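Local atomic coordinates of protein induced by osmotic stress (Scheffersomyces stipitis, PDB entry 5YWN), a protein that binds NADP and acts as a carbonyl reductase that converts haloketones to alcohols, as an extended short-chain dehydrogenase/reductase of the dihydroflavonol-4-reductase subfamily. Residues Leu260-Arg265 with Lys300-Lys305; Asn267-Leu272 with Pro291-Phe296. The protein carries 1 engineered substitution. All coordinates share one frame; numbering follows the deposited sequence.

In the fold
Both contacts lie in the C-terminal part of the chain, from the end of strand 258-261, an edge strand of the Rossmann sheet, onward, and contact 2 is nested within the loop that contact 1 closes. Contact 1 is partly buried: it sets the end of strand 258-261 and the residues after it against the run into helix 305-311, with the side chain of Leu260 about 10 Å from the bound NADP. Contact 2 lies at the surface, away from the cofactor, where the start of helix 268-278 meets residues 291-296. Water and an indole mediate contact 1, whereas in contact 2 a carboxylate and a phenyl edge meet the capped start of a helix. The two meet directly where Arg265 O packs 3.5 Å from Phe296 CE2.

Contact 1: Leu260-Arg265 with Lys300-Lys305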
# COMPACT_ATOMS: atom_id res chain seq x y z
N LEU A 260 -4.23 -11.20 1.40
CA LEU A 260 -3.87 -10.65 2.68
C LEU A 260 -2.36 -10.67 2.81
O LEU A 260 -1.78 -11.69 2.85
CB LEU A 260 -4.48 -11.48 3.79
CG LEU A 260 -4.19 -11.30 5.28
CD1 LEU A 260 -4.49 -9.90 5.76
CD2 LEU A 260 -4.87 -12.32 6.15
N LEU A 261 -1.76 -9.50 2.86
CA LEU A 261 -0.32 -9.36 2.89
C LEU A 261 0.15 -8.94 4.26
O LEU A 261 0.19 -7.80 4.58
CB LEU A 261 0.14 -8.39 1.82
CG LEU A 261 0.48 -8.86 0.41
CD1 LEU A 261 1.88 -9.44 0.35
CD2 LEU A 261 -0.52 -9.90 -0.04
N SER A 262 0.47 -9.93 5.05
CA SER A 262 0.84 -9.79 6.43
C SER A 262 1.95 -10.76 6.86
O SER A 262 1.89 -11.89 6.56
CB SER A 262 -0.41 -10.03 7.28
OG SER A 262 -0.17 -9.73 8.58
N ASN A 263 2.94 -10.27 7.56
CA ASN A 263 4.02 -11.06 7.99
C ASN A 263 4.05 -11.26 9.51
O ASN A 263 3.24 -11.94 10.01
CB ASN A 263 5.35 -10.58 7.42
CG ASN A 263 6.46 -11.63 7.53
OD1 ASN A 263 6.25 -12.73 7.93
ND2 ASN A 263 7.63 -11.25 7.18
N THR A 264 4.96 -10.64 10.20
CA THR A 264 5.08 -10.87 11.63
C THR A 264 4.72 -9.65 12.50
O THR A 264 4.77 -8.55 12.07
CB THR A 264 6.48 -11.41 12.00
OG1 THR A 264 7.47 -10.50 11.58
CG2 THR A 264 6.74 -12.72 11.35
N ARG A 265 4.36 -9.93 13.73
CA ARG A 265 4.14 -8.99 14.78
C ARG A 265 5.40 -8.35 15.31
O ARG A 265 6.39 -8.97 15.41
CB ARG A 265 3.37 -9.62 15.93
CG ARG A 265 1.94 -9.21 15.86
CD ARG A 265 1.03 -9.91 16.79
NE ARG A 265 -0.19 -10.26 16.16
CZ ARG A 265 -1.16 -9.42 15.90
NH1 ARG A 265 -1.07 -8.17 16.18
NH2 ARG A 265 -2.23 -9.88 15.36
N LYS A 300 -2.72 -15.63 17.98
CA LYS A 300 -3.07 -16.61 16.99
C LYS A 300 -2.58 -16.16 15.60
O LYS A 300 -2.68 -15.06 15.29
CB LYS A 300 -4.56 -16.83 16.99
CG LYS A 300 -5.09 -17.52 18.19
CD LYS A 300 -6.59 -17.52 18.21
CE LYS A 300 -7.10 -18.23 19.43
NZ LYS A 300 -8.56 -18.35 19.35
N GLU A 301 -2.01 -17.05 14.83
CA GLU A 301 -1.56 -16.66 13.52
C GLU A 301 -2.72 -16.38 12.60
O GLU A 301 -3.63 -17.14 12.54
CB GLU A 301 -0.68 -17.73 12.87
CG GLU A 301 0.51 -18.20 13.67
CD GLU A 301 1.63 -17.18 13.79
OE1 GLU A 301 1.76 -16.30 12.95
OE2 GLU A 301 2.38 -17.26 14.72
N TRP A 302 -2.66 -15.30 11.89
CA TRP A 302 -3.65 -15.03 10.89
C TRP A 302 -3.62 -16.06 9.73
O TRP A 302 -2.63 -16.66 9.45
CB TRP A 302 -3.51 -13.62 10.39
CG TRP A 302 -3.82 -12.55 11.33
CD1 TRP A 302 -4.33 -12.66 12.57
CD2 TRP A 302 -3.65 -11.17 11.10
NE1 TRP A 302 -4.48 -11.45 13.13
CE2 TRP A 302 -4.05 -10.51 12.24
CE3 TRP A 302 -3.17 -10.43 10.05
CZ2 TRP A 302 -4.03 -9.15 12.33
CZ3 TRP A 302 -3.13 -9.08 10.17
CH2 TRP A 302 -3.54 -8.47 11.27
N ASN A 303 -4.77 -16.29 9.13
CA ASN A 303 -4.90 -17.21 8.04
C ASN A 303 -4.71 -16.63 6.64
O ASN A 303 -5.64 -16.31 5.95
CB ASN A 303 -6.21 -17.92 8.10
CG ASN A 303 -6.38 -18.93 7.00
OD1 ASN A 303 -5.48 -19.29 6.32
ND2 ASN A 303 -7.55 -19.38 6.86
N ASP A 304 -3.47 -16.56 6.26
CA ASP A 304 -3.04 -16.12 4.95
C ASP A 304 -2.57 -17.25 4.07
O ASP A 304 -1.90 -17.02 3.15
CB ASP A 304 -1.97 -15.04 5.03
CG ASP A 304 -0.68 -15.53 5.65
OD1 ASP A 304 -0.63 -16.62 6.20
OD2 ASP A 304 0.29 -14.80 5.58
N LYS A 305 -2.99 -18.45 4.37
CA LYS A 305 -2.50 -19.64 3.68
C LYS A 305 -2.76 -19.61 2.20
O LYS A 305 -1.90 -19.88 1.44
CB LYS A 305 -3.06 -20.91 4.31
CG LYS A 305 -2.50 -21.18 5.70
CD LYS A 305 -2.86 -22.53 6.28
CE LYS A 305 -4.33 -22.91 6.14
NZ LYS A 305 -5.29 -22.07 6.86
O HOH W 1 0.54 -12.73 3.83
O HOH W 2 -5.19 -9.59 15.66
O HOH W 3 -3.73 -12.67 16.51
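Trp302 lies between Ser262 and Arg265, its indole reaching both. From CB, which points toward the facing segment, CG is set beside the backbone N (chi1 -67°), where the indole begins its run between the two. On the six-membered ring, CE3 and CZ3 meet the hydroxyl of Ser262, with OG 3.4 Å from CE3, while Ser262 CB backs this approach at 3.9 Å from CE3. Ser262 OG is itself hydrogen-bonded to Thr234. Elsewhere on the indole, NE1, CE2 and CZ2 all lie near Arg265 NH2, which is 3.5 Å from NE1. The guanidinium and ring planes stand 90° apart, NE1 lying near the plane of the guanidinium, at its edge. Trp302 NE1 donates in the ring plane to a water 3.2 Å away, which also takes a weak bond from Arg265 NH2. Strand 258-261, an edge strand of the parallel Rossmann sheet, ends just before Ser262, and the facing segment leads into helix 305-311 through an Asx turn at Asn303. Asp304, at the N-cap position, reaches the strand end through a second water, which lies 2.7 Å from Asp304 OD2 and 2.7 Å from Leu260 O, and accepts from Ser262 N. Beside it, Leu260 CD2 packs 4.1 Å from Asp304 CB, the two side chains crossing at about a right angle.

Contact 2: Asn267-Leu272 with Pro291-Phe296; sequences NGQTLL and PHSDDF
Gln269 and Asp294 have the nearest CA atoms across the two segments, 6.4 Å apart, where the first turn of helix 268-278 passes the irregular segment 291-296. Asn267 is the N-cap, and with Thr270 it forms a capping box: Thr270 N donates to Asn267 OD1 at 3.1 Å, nearly along the C=O axis, and Asn267 N returns a straight bond (175°) to Thr270 OG1 at 2.9 Å. Gln269 N adds a weak bond to the same OD1. Asp294 comes in against this box. Its CB packs 3.7 Å from Asn267 ND2, and its OD2 lies 2.9 Å from Thr270 OG1, a distance suited to a hydrogen bond, though the hydroxyl could turn to another acceptor. Phe296 presents its edge to Thr270 OG1, and its CZ sits 3.6 Å from Asn267 N. Farther along, Gln269 NE2 rests 3.6 Å from Pro291 CA and donates to Val288 O and Asp273 OD1, while OE1 accepts from Lys290 N. An alanine in place of Asn267 would probably leave the N-H groups of Gln269 and Thr270 without their capping acceptor and open a gap beside Asp294 CB. With its carboxylate beside the N-terminal turn, Asp294 probably interacts favourably with the helix dipole.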
# COMPACT_ATOMS: atom_id res chain seq x y z
N ASN A 267 6.62 -4.76 18.03
CA ASN A 267 6.42 -3.56 18.79
C ASN A 267 7.63 -2.64 18.77
O ASN A 267 8.57 -2.91 18.13
CB ASN A 267 5.89 -3.83 20.19
CG ASN A 267 6.89 -4.49 21.11
OD1 ASN A 267 8.06 -4.42 20.93
ND2 ASN A 267 6.39 -5.12 22.12
N GLY A 268 7.56 -1.59 19.55
CA GLY A 268 8.64 -0.65 19.69
C GLY A 268 9.93 -1.27 20.19
O GLY A 268 10.96 -0.87 19.80
N GLN A 269 9.85 -2.23 21.08
CA GLN A 269 11.01 -2.95 21.53
C GLN A 269 11.68 -3.76 20.44
O GLN A 269 12.84 -3.73 20.32
CB GLN A 269 10.72 -3.81 22.74
CG GLN A 269 11.95 -4.31 23.43
CD GLN A 269 12.76 -3.24 24.08
OE1 GLN A 269 12.30 -2.57 24.95
NE2 GLN A 269 13.95 -3.07 23.62
N THR A 270 10.88 -4.41 19.61
CA THR A 270 11.37 -5.16 18.49
C THR A 270 12.16 -4.23 17.55
O THR A 270 13.24 -4.55 17.16
CB THR A 270 10.20 -5.75 17.65
OG1 THR A 270 9.15 -6.17 18.48
CG2 THR A 270 10.69 -6.92 16.86
N LEU A 271 11.61 -3.07 17.29
CA LEU A 271 12.22 -2.08 16.46
C LEU A 271 13.55 -1.54 17.02
O LEU A 271 14.52 -1.53 16.34
CB LEU A 271 11.24 -0.94 16.29
CG LEU A 271 11.73 0.31 15.62
CD1 LEU A 271 12.36 0.07 14.27
CD2 LEU A 271 10.74 1.45 15.61
N LEU A 272 13.55 -1.18 18.27
CA LEU A 272 14.73 -0.71 18.96
C LEU A 272 15.84 -1.77 18.98
O LEU A 272 16.96 -1.47 18.75
CB LEU A 272 14.36 -0.37 20.37
CG LEU A 272 14.02 1.06 20.73
CD1 LEU A 272 13.76 1.23 22.20
CD2 LEU A 272 15.09 2.00 20.26
N PRO A 291 15.48 -5.13 26.29
CA PRO A 291 15.71 -5.89 25.08
C PRO A 291 15.17 -7.29 25.11
O PRO A 291 15.31 -7.94 26.06
CB PRO A 291 17.21 -5.90 24.94
CG PRO A 291 17.69 -4.80 25.76
CD PRO A 291 16.67 -4.40 26.72
N HIS A 292 14.48 -7.67 24.05
CA HIS A 292 13.87 -8.98 23.87
C HIS A 292 12.82 -9.34 24.89
O HIS A 292 12.60 -10.46 25.14
CB HIS A 292 14.94 -10.05 23.68
CG HIS A 292 15.96 -9.65 22.67
ND1 HIS A 292 15.65 -9.41 21.37
CD2 HIS A 292 17.26 -9.34 22.80
CE1 HIS A 292 16.72 -9.02 20.72
NE2 HIS A 292 17.72 -9.00 21.57
N SER A 293 12.17 -8.34 25.45
CA SER A 293 11.01 -8.51 26.30
C SER A 293 9.73 -8.62 25.52
O SER A 293 8.73 -8.84 26.08
CB SER A 293 10.84 -7.34 27.28
OG SER A 293 10.54 -6.17 26.63
N ASP A 294 9.78 -8.39 24.23
CA ASP A 294 8.63 -8.56 23.38
C ASP A 294 8.30 -10.04 23.26
O ASP A 294 9.16 -10.83 23.02
CB ASP A 294 8.83 -7.91 22.03
CG ASP A 294 10.19 -8.23 21.38
OD1 ASP A 294 11.14 -8.43 22.11
OD2 ASP A 294 10.29 -8.21 20.18
N ASP A 295 7.07 -10.40 23.52
CA ASP A 295 6.63 -11.76 23.39
C ASP A 295 5.31 -11.84 22.66
O ASP A 295 4.34 -11.42 23.17
CB ASP A 295 6.53 -12.36 24.79
CG ASP A 295 5.91 -13.72 24.83
OD1 ASP A 295 5.53 -14.27 23.83
OD2 ASP A 295 5.79 -14.25 25.89
N PHE A 296 5.30 -12.41 21.48
CA PHE A 296 4.09 -12.54 20.68
C PHE A 296 3.47 -13.93 20.57
O PHE A 296 2.64 -14.16 19.75
CB PHE A 296 4.24 -11.91 19.29
CG PHE A 296 4.77 -10.54 19.32
CD1 PHE A 296 4.02 -9.52 19.80
CD2 PHE A 296 6.02 -10.28 18.89
CE1 PHE A 296 4.51 -8.26 19.84
CE2 PHE A 296 6.51 -9.03 18.93
CZ PHE A 296 5.76 -8.02 19.41